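Peptidase M16 inactive domain family protein (Pseudomonas fluorescens, PDB 3GWB) belongs to the M16 metallopeptidase family and is probably a metal-binding hydrolase, although it contains the family's inactive domain. Local coordinates at residues A[346-349]-A[350-353]; A[324-327]-A[328-332]. One frame throughout, in Å; residues are numbered along the deposited sequence.

Contact 1. Residues A[346-349]-A[350-353]; sequences ELDD and AKRE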
# COMPACT_ATOMS: atom_id res chain seq x y z
N GLU A 346 13.67 28.24 12.90
CA GLU A 346 13.04 26.92 12.89
C GLU A 346 11.57 27.00 13.25
O GLU A 346 10.74 26.32 12.64
CB GLU A 346 13.73 25.98 13.89
CG GLU A 346 15.19 25.73 13.58
CD GLU A 346 15.83 24.78 14.58
OE1 GLU A 346 15.71 25.03 15.79
OE2 GLU A 346 16.47 23.79 14.14
N LEU A 347 11.24 27.81 14.24
CA LEU A 347 9.86 27.96 14.68
C LEU A 347 8.98 28.56 13.58
O LEU A 347 7.88 28.08 13.32
CB LEU A 347 9.79 28.84 15.93
CG LEU A 347 8.40 29.04 16.54
CD1 LEU A 347 8.03 27.82 17.36
CD2 LEU A 347 8.41 30.28 17.43
N ASP A 348 9.47 29.61 12.92
CA ASP A 348 8.70 30.26 11.86
C ASP A 348 8.50 29.34 10.67
O ASP A 348 7.39 29.23 10.14
CB ASP A 348 9.38 31.56 11.42
CG ASP A 348 9.24 32.66 12.45
OD1 ASP A 348 8.11 32.84 12.97
OD2 ASP A 348 10.25 33.34 12.74
N ASP A 349 9.57 28.69 10.24
CA ASP A 349 9.51 27.76 9.12
C ASP A 349 8.49 26.66 9.43
O ASP A 349 7.65 26.32 8.59
CB ASP A 349 10.89 27.13 8.89
CG ASP A 349 11.89 28.13 8.31
OD1 ASP A 349 11.77 29.34 8.60
OD2 ASP A 349 12.81 27.69 7.58
N ALA A 350 8.55 26.11 10.64
CA ALA A 350 7.62 25.06 11.03
C ALA A 350 6.18 25.57 10.99
O ALA A 350 5.31 24.91 10.41
CB ALA A 350 7.95 24.54 12.43
N LYS A 351 5.93 26.73 11.59
CA LYS A 351 4.59 27.30 11.59
C LYS A 351 4.12 27.51 10.15
O LYS A 351 2.96 27.25 9.83
CB LYS A 351 4.57 28.63 12.34
CG LYS A 351 4.81 28.50 13.84
CD LYS A 351 5.45 29.75 14.42
CE LYS A 351 4.44 30.72 14.98
NZ LYS A 351 4.04 30.32 16.35
N ARG A 352 5.02 27.97 9.29
CA ARG A 352 4.67 28.19 7.89
C ARG A 352 4.33 26.88 7.20
O ARG A 352 3.35 26.80 6.46
CB ARG A 352 5.81 28.89 7.15
CG ARG A 352 5.46 29.25 5.72
CD ARG A 352 6.48 30.17 5.07
NE ARG A 352 7.77 29.53 4.86
CZ ARG A 352 8.83 29.67 5.65
NH1 ARG A 352 8.77 30.45 6.73
NH2 ARG A 352 9.96 29.04 5.36
N GLU A 353 5.13 25.85 7.45
CA GLU A 353 4.88 24.54 6.85
C GLU A 353 3.55 23.99 7.36
O GLU A 353 2.75 23.46 6.60
CB GLU A 353 5.99 23.55 7.21
CG GLU A 353 7.34 23.83 6.57
CD GLU A 353 8.37 22.76 6.91
OE1 GLU A 353 8.78 22.67 8.09
OE2 GLU A 353 8.76 22.00 6.00
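Asp349 and Arg352 lie side by side, one turn apart, with their side chains running the same way. The guanidinium approaches the aspartate obliquely, and its plane stands 69° from that of the carboxylate. NH1 of Arg352 is 3.7 Å from OD1 of Asp349, a long salt bridge. NH2 of Arg352 lies 3.6 Å from Asp349 CG, with the two planes well out of parallel. CG of Arg352 stands opposite the backbone N (chi1 -175°), and a bend at chi3 turns the guanidinium back to Asp349. The exposed setting and the length of the bridge suggest a modest attraction.

On another side of the helix, Leu347 meets the aliphatic part of Lys351. CG of Leu347 lies 3.7 Å from CD of Lys351. The lysine chain runs close over the backbone, its CD 3.1 Å from Leu347 O. Ala350 adds its CB, 3.3 Å from Glu346 O.

Both segments belong to helix 344-356, in the part of the chain assigned to the M16 inactive-domain family. Four successive i to i+4 backbone bonds hold the turns together. Ala350 N donates to Glu346 O, Lys351 N to Leu347 O (2.9 Å), Arg352 N to Asp348 O and Glu353 N to Asp349 O.

Further out, Leu347 and Ala350 pack on Leu271 of helix 266-277, and Leu347 also touches Val397 and Val400 of helix 397-407. The bends at chi3 and chi4 carry Lys351 NZ to the carbonyl oxygens of Ser392, Gln393 and Leu395, three acceptors that hold the ammonium. Glu346 forms a salt bridge with Arg284 through OE1, which also accepts a hydrogen bond from Thr343 N.

Contact 2. Residues A[324-327]-A[328-332]; sequences EGTL and KLVQD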
# COMPACT_ATOMS: atom_id res chain seq x y z
N GLU A 324 27.46 2.88 16.14
CA GLU A 324 27.93 3.27 17.46
C GLU A 324 28.07 4.80 17.56
O GLU A 324 27.62 5.41 18.54
CB GLU A 324 29.27 2.58 17.73
CG GLU A 324 29.31 1.11 17.25
CD GLU A 324 29.81 0.95 15.80
OE1 GLU A 324 29.50 1.79 14.94
OE2 GLU A 324 30.52 -0.05 15.52
N GLY A 325 28.68 5.41 16.55
CA GLY A 325 28.86 6.84 16.57
C GLY A 325 27.60 7.62 16.25
O GLY A 325 27.36 8.69 16.81
N THR A 326 26.79 7.09 15.34
CA THR A 326 25.55 7.75 14.95
C THR A 326 24.57 7.83 16.11
O THR A 326 23.86 8.82 16.27
CB THR A 326 24.89 7.02 13.76
OG1 THR A 326 25.84 6.93 12.68
CG2 THR A 326 23.67 7.79 13.27
N LEU A 327 24.52 6.78 16.93
CA LEU A 327 23.61 6.75 18.07
C LEU A 327 23.99 7.84 19.08
O LEU A 327 23.11 8.47 19.67
CB LEU A 327 23.65 5.38 18.76
CG LEU A 327 22.81 5.25 20.04
CD1 LEU A 327 21.34 5.45 19.72
CD2 LEU A 327 23.03 3.87 20.66
N LYS A 328 25.29 8.04 19.28
CA LYS A 328 25.77 9.06 20.21
C LYS A 328 25.37 10.42 19.68
O LYS A 328 24.93 11.29 20.43
CB LYS A 328 27.29 9.00 20.34
CG LYS A 328 27.85 7.67 20.78
CD LYS A 328 27.46 7.33 22.20
CE LYS A 328 28.10 6.01 22.64
NZ LYS A 328 29.59 6.04 22.51
N LEU A 329 25.55 10.61 18.37
CA LEU A 329 25.22 11.87 17.72
C LEU A 329 23.74 12.21 17.90
O LEU A 329 23.40 13.32 18.31
CB LEU A 329 25.55 11.81 16.22
CG LEU A 329 25.08 12.96 15.32
CD1 LEU A 329 25.76 14.26 15.73
CD2 LEU A 329 25.39 12.64 13.85
N VAL A 330 22.87 11.26 17.59
CA VAL A 330 21.43 11.48 17.72
C VAL A 330 21.09 11.88 19.15
O VAL A 330 20.32 12.81 19.38
CB VAL A 330 20.63 10.22 17.33
CG1 VAL A 330 19.17 10.39 17.71
CG2 VAL A 330 20.75 9.98 15.84
N GLN A 331 21.67 11.16 20.11
CA GLN A 331 21.42 11.46 21.52
C GLN A 331 21.88 12.88 21.86
O GLN A 331 21.18 13.61 22.56
CB GLN A 331 22.13 10.45 22.42
CG GLN A 331 21.53 9.06 22.36
CD GLN A 331 22.24 8.08 23.29
OE1 GLN A 331 23.43 7.80 23.11
NE2 GLN A 331 21.51 7.56 24.27
N ASP A 332 23.06 13.27 21.37
CA ASP A 332 23.59 14.61 21.63
C ASP A 332 22.69 15.65 20.99
O ASP A 332 22.41 16.68 21.58
CB ASP A 332 25.01 14.76 21.07
CG ASP A 332 25.99 13.78 21.68
OD1 ASP A 332 26.01 13.64 22.92
OD2 ASP A 332 26.76 13.15 20.91
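Gln331 lies one turn beyond Leu327 on the same helix, and its side chain extends beyond CG, passing beside Leu327 O. CB of Gln331 is 3.5 Å from Leu327 O. CG of Gln331 comes closer, 3.2 Å from the same Leu327 O, because chi1 of -69° sets it anti to the carbonyl carbon and beside the backbone N. CD of Gln331 stays near that oxygen too. At the tip, OE1 of Gln331 lies 3.5 Å from Leu327 O, an approach of two acceptors, and only loosely approaches CG of Leu327. The two side chains cross at a slant. Shortening Gln331 to an alanine is likely to leave Leu327 CG less covered on this side, with CG and the amide gone.

Beneath them, Gln331 N donates to Leu327 O at 3.1 Å. Val330 N to Thr326 O (2.9 Å) and Leu329 N to Gly325 O continue the i to i+4 pattern of an alpha-helix. Lys328 lays its CG 3.2 Å from Glu324 O, and the bend at chi2 leaves CD and CE near that oxygen. CG2 of Val330 sits 3.3 Å from Thr326 O. Thr326 OG1 is hydrogen-bonded to Met322 O, one turn back.

These turns open helix 323-340, which lies against a mixed beta-sheet. Leu327 and Gln331 touch Ile415 of strand 414-419, while Thr326 and Val330 meet Leu316 of strand 311-319. Both of the latter also pack, with Leu329, on Val289 of helix 284-292.

Contact 1 and contact 2 sit on helices that follow each other in the chain, 344-356 and 323-340. Contact 2 comes first. Their centres are about 26 Å apart, and the nearest atoms are about 12 Å apart, so the two do not touch. All four segments fall in the range of the inactive-domain family. Helix 284-292 has a part in both surroundings: it supplies Arg284 to contact 1 and Val289 to contact 2. Contact 2 also borders the sheet and nearby loops; contact 1 also borders helices 266-277, 397-407 and 384-394. Neither contact meets the other chain of the assembly. The centre of contact 1 lies about 25 Å, and that of contact 2 about 28 Å, from the centre of the chain.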